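PDB 6T84: trehalose monomycolate transport factor A from Mycolicibacterium smegmatis MC2 155, which is required for MmpL3-dependent transport of trehalose monomycolate to the cell wall and for growth and cell elongation, the chain here being its probably cytoplasmic N-terminal part. Local coordinates for residues 106-110 and 131-137; 148-152 and 168-173; 14-18 and 50-54. One frame throughout, in Å; residues are numbered along the deposited sequence. Where two conformers were deposited one is given.

All three contacts set a helix, or the end of one, against the nine-stranded antiparallel sheet. Contact 2 lies deepest, its centre about 5 Å from that of the chain; the centres of contacts 1 and 3 lie about 15 and 16 Å out, toward the sheet's two ends. Contact 1 is partly buried, contact 3 buried. Contacts 1 and 2 touch, Phe131 CE2 packing at 3.6 Å on Phe172 CD1, so helices 126-134 and 159-175 are neighbours; contact 3 stands apart, its centre about 18 Å from that of contact 2. Arginine meets backbone carbonyls in contacts 1 and 3, the latter adding packing round Val53; contact 2 is mainly apolar with one threonine-asparagine bond.

Contact 1 (106-110 and 131-137); sequences AIGPR and FAHTAPD
Arg110, which opens strand 110-114 after the turn leaving strand 102-107, reaches across to the C-terminal end of helix 126-134. Its CG lies anti to its own carbonyl carbon (chi1 -73°), and from there to NE the chain is extended, which carries the guanidinium past the last helical turn. Arg110 CD passes 3.5 Å from Ala132 O. Beyond it, Arg110 NH1 donates twice, to Ala132 O at 2.8 Å (N-H...O 153°) and to Ala135 O at 3.0 Å, while Arg110 NH2 donates to Pro136 O at 2.8 Å. All three oxygens lie near the guanidinium plane, yet the donors stand about 40-50° above the carbonyl planes, so the group meets these carbonyls from above. Ala135 CB covers one guanidinium face. A further bond from NH2 to Ala139 O continues the series along the chain.

The type II' turn Ile107-Arg110, which closes a two-residue beta hairpin, supplies the van der Waals side. Ile107 CG2 makes apolar contact with Ala132 CB at 3.5 Å, Pro109 CG lies against Ala132 O, and Gly108 CA comes 3.4 Å from NE2 of the His133 ring, whose ND1 is bonded to Val129 O.

With four main-chain carbonyls gripped by one guanidinium, its rotation is probably fixed, and its positive charge would be expected to complement the negative end of the helix dipole.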
# COMPACT_ATOMS: atom_id res chain seq x y z
N ALA A 106 18.27 5.45 -2.62
CA ALA A 106 18.17 4.13 -1.99
C ALA A 106 18.13 4.27 -0.48
O ALA A 106 18.81 5.14 0.11
CB ALA A 106 19.40 3.30 -2.32
N ILE A 107 17.39 3.37 0.16
CA ILE A 107 17.47 3.19 1.61
C ILE A 107 17.46 1.70 1.88
O ILE A 107 16.41 1.05 1.81
CB ILE A 107 16.33 3.85 2.40
CG1 ILE A 107 16.10 5.30 1.99
CG2 ILE A 107 16.62 3.74 3.93
CD1 ILE A 107 14.83 5.93 2.68
N GLY A 108 18.60 1.15 2.24
CA GLY A 108 18.62 -0.24 2.59
C GLY A 108 18.17 -1.13 1.46
O GLY A 108 18.68 -1.08 0.34
N PRO A 109 17.18 -1.99 1.75
CA PRO A 109 16.70 -2.93 0.76
C PRO A 109 15.78 -2.28 -0.25
O PRO A 109 15.24 -2.99 -1.12
CB PRO A 109 15.92 -3.94 1.63
CG PRO A 109 15.36 -3.09 2.73
CD PRO A 109 16.48 -2.13 3.05
N ARG A 110 15.50 -0.96 -0.10
CA ARG A 110 14.45 -0.28 -0.88
C ARG A 110 14.99 0.91 -1.66
O ARG A 110 16.10 1.43 -1.42
CB ARG A 110 13.32 0.18 0.09
CG ARG A 110 12.46 -0.99 0.58
CD ARG A 110 11.69 -0.71 1.83
NE ARG A 110 10.69 -1.74 2.00
CZ ARG A 110 10.70 -2.70 2.88
NH1 ARG A 110 11.66 -2.78 3.80
NH2 ARG A 110 9.72 -3.58 2.84
N PHE A 131 12.38 2.80 9.19
CA PHE A 131 11.27 2.02 8.64
C PHE A 131 11.68 1.25 7.37
O PHE A 131 11.29 0.09 7.19
CB PHE A 131 10.12 3.00 8.35
CG PHE A 131 8.91 2.35 7.71
CD1 PHE A 131 8.08 1.50 8.43
CD2 PHE A 131 8.64 2.58 6.38
CE1 PHE A 131 6.98 0.88 7.81
CE2 PHE A 131 7.54 1.96 5.76
CZ PHE A 131 6.71 1.14 6.49
N ALA A 132 12.38 1.90 6.45
CA ALA A 132 12.75 1.21 5.21
C ALA A 132 13.63 -0.01 5.49
O ALA A 132 13.62 -0.98 4.71
CB ALA A 132 13.50 2.14 4.27
N HIS A 133 14.42 0.06 6.55
CA HIS A 133 15.22 -1.11 6.95
C HIS A 133 14.42 -2.13 7.77
O HIS A 133 14.75 -3.34 7.73
CB HIS A 133 16.41 -0.62 7.81
CG HIS A 133 17.51 -0.06 6.99
ND1 HIS A 133 17.72 1.28 6.75
CD2 HIS A 133 18.54 -0.70 6.41
CE1 HIS A 133 18.83 1.43 6.03
NE2 HIS A 133 19.35 0.24 5.83
N THR A 134 13.42 -1.71 8.57
CA THR A 134 12.73 -2.65 9.46
C THR A 134 11.47 -3.27 8.88
O THR A 134 11.09 -4.37 9.29
CB THR A 134 12.36 -1.99 10.80
OG1 THR A 134 11.54 -0.86 10.58
CG2 THR A 134 13.60 -1.49 11.56
N ALA A 135 10.82 -2.61 7.93
CA ALA A 135 9.59 -3.16 7.38
C ALA A 135 9.88 -4.50 6.73
O ALA A 135 10.90 -4.65 6.05
CB ALA A 135 9.00 -2.16 6.37
N PRO A 136 8.98 -5.48 6.86
CA PRO A 136 9.24 -6.81 6.28
C PRO A 136 9.40 -6.78 4.77
O PRO A 136 8.80 -5.96 4.07
CB PRO A 136 7.99 -7.63 6.69
CG PRO A 136 6.93 -6.59 6.90
CD PRO A 136 7.66 -5.36 7.49
N ASP A 137 10.21 -7.71 4.25
CA ASP A 137 10.38 -7.77 2.81
C ASP A 137 9.07 -8.11 2.10
O ASP A 137 8.96 -7.84 0.91
CB ASP A 137 11.48 -8.76 2.40
CG ASP A 137 12.84 -8.42 3.01
OD1 ASP A 137 13.29 -7.24 3.00
OD2 ASP A 137 13.48 -9.37 3.51

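Contact 2 (148-152 and 168-173); sequences WTLVA and TVRQFN. With SO4 (sulfate ion), chain C.
Apolar packing between strand 148-153 and helix 159-175 brings Val151 CG2, in the conformer given, to 3.5 Å from Val169 CB. Val169 CG2, anti to its backbone N, also reaches the strand's main chain, 3.3 Å from Thr149 O. Thr149 CG2 serves the same layer, approaching Phe172 CD2 at 3.5 Å, obliquely to the ring.

The polar link is a hydrogen bond from Thr149 OG1 to Asn173 OD1 at 2.7 Å, with the donor 15° off the carbonyl plane. Thr149 at chi1 -61° sets CG2 anti to the backbone N and OG1 anti to the carbonyl carbon, so one side chain can offer its methyl to Phe172 and its hydroxyl to Asn173. OG1 also has a weak hydrogen bond with Arg78 NH1.

Trp148 points away from the helix. Trp148 NE1 donates to O4 of a sulfate, probably from the crystallisation liquor, at 3.0 Å, and Asn147 ND2 is hydrogen-bonded to the same ion.

The short segment axes approach to 8.0 Å at 137°. Thr149 and Val151 face the helix while Leu150 faces away, the in-and-out alternation of a beta strand, with a helix packed on one face of its antiparallel sheet, an alpha+beta arrangement.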
# COMPACT_ATOMS: atom_id res chain seq x y z
N TRP A 148 -5.13 7.96 -0.07
CA TRP A 148 -4.91 6.58 0.35
C TRP A 148 -3.42 6.29 0.46
O TRP A 148 -2.63 6.85 -0.30
CB TRP A 148 -5.47 5.65 -0.73
CG TRP A 148 -6.94 5.75 -0.84
CD1 TRP A 148 -7.62 6.62 -1.63
CD2 TRP A 148 -7.90 5.05 -0.06
NE1 TRP A 148 -8.96 6.49 -1.42
CE2 TRP A 148 -9.18 5.53 -0.47
CE3 TRP A 148 -7.83 4.08 0.94
CZ2 TRP A 148 -10.38 5.06 0.09
CZ3 TRP A 148 -9.00 3.57 1.47
CH2 TRP A 148 -10.27 4.07 1.05
N THR A 149 -3.05 5.42 1.37
CA THR A 149 -1.68 4.89 1.45
C THR A 149 -1.87 3.38 1.33
O THR A 149 -2.77 2.80 1.98
CB THR A 149 -1.06 5.22 2.83
OG1 THR A 149 -1.00 6.66 2.99
CG2 THR A 149 0.36 4.64 3.01
N LEU A 150 -1.01 2.73 0.51
CA LEU A 150 -1.18 1.34 0.12
C LEU A 150 0.10 0.54 0.27
O LEU A 150 1.22 1.07 0.13
CB LEU A 150 -1.61 1.25 -1.36
CG LEU A 150 -2.93 2.01 -1.69
CD1 LEU A 150 -2.58 3.41 -2.24
CD2 LEU A 150 -3.76 1.24 -2.67
N VAL A 151 -0.08 -0.75 0.55
CA VAL A 151 1.01 -1.72 0.57
C VAL A 151 0.62 -2.91 -0.30
O VAL A 151 -0.49 -3.44 -0.16
CB VAL A 151 1.31 -2.18 2.01
CG1 VAL A 151 2.30 -3.41 2.01
CG2 VAL A 151 1.76 -0.99 2.93
N ALA A 152 1.53 -3.35 -1.17
CA ALA A 152 1.34 -4.53 -1.98
C ALA A 152 2.29 -5.61 -1.50
O ALA A 152 3.49 -5.34 -1.27
CB ALA A 152 1.55 -4.25 -3.47
N THR A 168 2.23 -2.29 8.89
CA THR A 168 3.14 -1.60 7.98
C THR A 168 2.46 -0.42 7.29
O THR A 168 3.05 0.67 7.19
CB THR A 168 3.67 -2.62 6.97
OG1 THR A 168 4.38 -3.64 7.72
CG2 THR A 168 4.71 -1.95 5.99
N VAL A 169 1.23 -0.62 6.77
CA VAL A 169 0.57 0.47 6.07
C VAL A 169 0.28 1.62 7.01
O VAL A 169 0.38 2.79 6.62
CB VAL A 169 -0.67 0.01 5.26
CG1 VAL A 169 -1.84 -0.25 6.18
CG2 VAL A 169 -1.03 1.11 4.24
N ARG A 170 -0.08 1.30 8.26
CA ARG A 170 -0.31 2.35 9.27
C ARG A 170 0.97 3.12 9.54
O ARG A 170 0.94 4.35 9.62
CB ARG A 170 -0.87 1.73 10.56
CG ARG A 170 -2.22 0.98 10.39
CD ARG A 170 -2.61 0.20 11.68
NE ARG A 170 -2.90 1.16 12.75
CZ ARG A 170 -3.33 0.80 13.95
NH1 ARG A 170 -3.46 -0.50 14.24
NH2 ARG A 170 -3.63 1.72 14.86
N GLN A 171 2.09 2.42 9.68
CA GLN A 171 3.34 3.10 9.95
C GLN A 171 3.77 3.97 8.77
O GLN A 171 4.26 5.09 8.96
CB GLN A 171 4.41 2.03 10.25
CG GLN A 171 4.22 1.37 11.62
CD GLN A 171 5.00 0.04 11.77
OE1 GLN A 171 5.33 -0.60 10.77
NE2 GLN A 171 5.20 -0.41 13.01
N PHE A 172 3.66 3.44 7.55
CA PHE A 172 4.02 4.23 6.37
C PHE A 172 3.11 5.44 6.24
O PHE A 172 3.57 6.56 5.94
CB PHE A 172 3.99 3.33 5.14
CG PHE A 172 4.54 3.98 3.89
CD1 PHE A 172 5.82 4.52 3.86
CD2 PHE A 172 3.80 3.98 2.71
CE1 PHE A 172 6.33 5.07 2.68
CE2 PHE A 172 4.28 4.55 1.54
CZ PHE A 172 5.55 5.08 1.51
N ASN A 173 1.81 5.27 6.45
CA ASN A 173 0.89 6.39 6.41
C ASN A 173 1.27 7.46 7.42
O ASN A 173 1.26 8.67 7.10
CB ASN A 173 -0.51 5.84 6.68
CG ASN A 173 -1.55 6.90 6.56
OD1 ASN A 173 -1.74 7.49 5.49
ND2 ASN A 173 -2.21 7.19 7.66
S SO4 C . -10.74 9.13 -3.61
O1 SO4 C . -9.44 9.81 -3.71
O2 SO4 C . -11.81 10.12 -3.75
O3 SO4 C . -10.88 8.14 -4.68
O4 SO4 C . -10.99 8.51 -2.36

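Contact 3 (14-18 and 50-54); sequences RKSWA and KNVVL
This is a buried helix-on-strand contact near one end of the sheet, where helix 10-21 lies beside strand 52-57. Their short segment axes are almost parallel, 5° apart, and 9.0 Å from each other. Val53 provides its apolar centre: Val53 CG2 meets Arg14 CG at 3.5 Å, and Val53 CG1 packs against Ala18 CB at 3.8 Å and Trp17 CZ3 at 3.9 Å. Val53 CG2, anti to the carbonyl carbon, leans mainly on Arg14, and CG1 on Trp17 and Ala18, with Ala18 CB near both.

At the other end Arg14 bends at chi2 and chi3, folding its aliphatic part over Val53 and bringing Arg14 NH1 to Asn51 O at 2.9 Å. That bond lies in the carbonyl plane but is bent, N-H...O 132°. NH2 forms a salt bridge with Asp66 and the guanidinium a cation-pi contact with Trp162; in the conformer described, Asn51 ND2 bonds to Asp66 and OD1 to Tyr25. Asp66, shared by Arg14 and Asn51, thus probably helps to hold both in place.

Trp17 NE1 bonds to Asp163 of helix 159-175. The result is a helix-on-sheet layer, with Asn51 at the corner from which strand 52-57 enters the large antiparallel sheet.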
# COMPACT_ATOMS: atom_id res chain seq x y z
N ARG A 14 -9.03 -15.91 4.61
CA ARG A 14 -9.28 -14.48 4.55
C ARG A 14 -10.60 -14.13 5.26
O ARG A 14 -10.68 -13.11 5.96
CB ARG A 14 -9.25 -14.01 3.09
CG ARG A 14 -9.42 -12.47 2.91
CD ARG A 14 -8.13 -11.72 3.33
NE ARG A 14 -6.93 -12.17 2.60
CZ ARG A 14 -6.54 -11.77 1.37
NH1 ARG A 14 -7.32 -10.99 0.61
NH2 ARG A 14 -5.41 -12.24 0.85
N LYS A 15 -11.63 -14.96 5.10
CA LYS A 15 -12.89 -14.76 5.84
C LYS A 15 -12.69 -14.87 7.35
O LYS A 15 -13.26 -14.08 8.12
CB LYS A 15 -13.95 -15.77 5.32
CG LYS A 15 -15.38 -15.30 5.50
CD LYS A 15 -16.37 -16.32 4.93
CE LYS A 15 -16.18 -16.58 3.44
NZ LYS A 15 -17.34 -17.33 2.84
N SER A 16 -11.91 -15.87 7.81
CA SER A 16 -11.63 -15.99 9.24
C SER A 16 -10.91 -14.75 9.77
O SER A 16 -11.21 -14.27 10.87
CB SER A 16 -10.78 -17.25 9.51
OG SER A 16 -10.40 -17.38 10.90
N TRP A 17 -9.92 -14.26 9.03
CA TRP A 17 -9.17 -13.09 9.46
C TRP A 17 -10.06 -11.86 9.49
O TRP A 17 -9.98 -11.07 10.44
CB TRP A 17 -8.01 -12.93 8.49
CG TRP A 17 -7.17 -11.75 8.70
CD1 TRP A 17 -6.18 -11.60 9.65
CD2 TRP A 17 -7.18 -10.54 7.95
NE1 TRP A 17 -5.59 -10.37 9.52
CE2 TRP A 17 -6.16 -9.71 8.48
CE3 TRP A 17 -7.94 -10.07 6.86
CZ2 TRP A 17 -5.89 -8.44 7.98
CZ3 TRP A 17 -7.67 -8.82 6.36
CH2 TRP A 17 -6.65 -8.01 6.92
N ALA A 18 -10.93 -11.70 8.49
CA ALA A 18 -11.88 -10.60 8.51
C ALA A 18 -12.74 -10.67 9.77
O ALA A 18 -12.97 -9.66 10.46
CB ALA A 18 -12.78 -10.67 7.28
N LYS A 50 -10.56 -9.52 -5.50
CA LYS A 50 -11.12 -10.75 -4.96
C LYS A 50 -10.73 -10.91 -3.51
O LYS A 50 -9.74 -10.34 -3.05
CB LYS A 50 -10.71 -11.99 -5.76
CG LYS A 50 -11.37 -11.99 -7.14
CD LYS A 50 -11.27 -13.30 -7.83
CE LYS A 50 -12.02 -13.22 -9.17
NZ LYS A 50 -11.64 -14.28 -10.12
N ASN A 51 -11.46 -11.77 -2.80
CA ASN A 51 -11.21 -12.02 -1.37
C ASN A 51 -11.07 -10.69 -0.62
O ASN A 51 -10.05 -10.38 0.01
CB ASN A 51 -9.97 -12.88 -1.16
CG ASN A 51 -10.19 -14.27 -1.59
OD1 ASN A 51 -11.19 -14.86 -1.24
ND2 ASN A 51 -9.23 -14.84 -2.31
N VAL A 52 -12.12 -9.89 -0.76
CA VAL A 52 -12.10 -8.49 -0.36
C VAL A 52 -12.51 -8.38 1.10
O VAL A 52 -13.53 -8.97 1.54
CB VAL A 52 -13.06 -7.70 -1.25
CG1 VAL A 52 -13.06 -6.20 -0.82
CG2 VAL A 52 -12.68 -7.85 -2.72
N VAL A 53 -11.77 -7.58 1.87
CA VAL A 53 -12.09 -7.34 3.27
C VAL A 53 -12.20 -5.82 3.44
O VAL A 53 -11.30 -5.07 3.02
CB VAL A 53 -10.99 -7.93 4.19
CG1 VAL A 53 -11.31 -7.62 5.66
CG2 VAL A 53 -10.91 -9.45 3.97
N LEU A 54 -13.28 -5.37 4.05
CA LEU A 54 -13.59 -3.95 4.16
C LEU A 54 -13.72 -3.63 5.64
O LEU A 54 -14.58 -4.22 6.33
CB LEU A 54 -14.93 -3.64 3.45
CG LEU A 54 -15.04 -4.15 1.99
CD1 LEU A 54 -15.61 -5.60 1.91
CD2 LEU A 54 -15.88 -3.17 1.13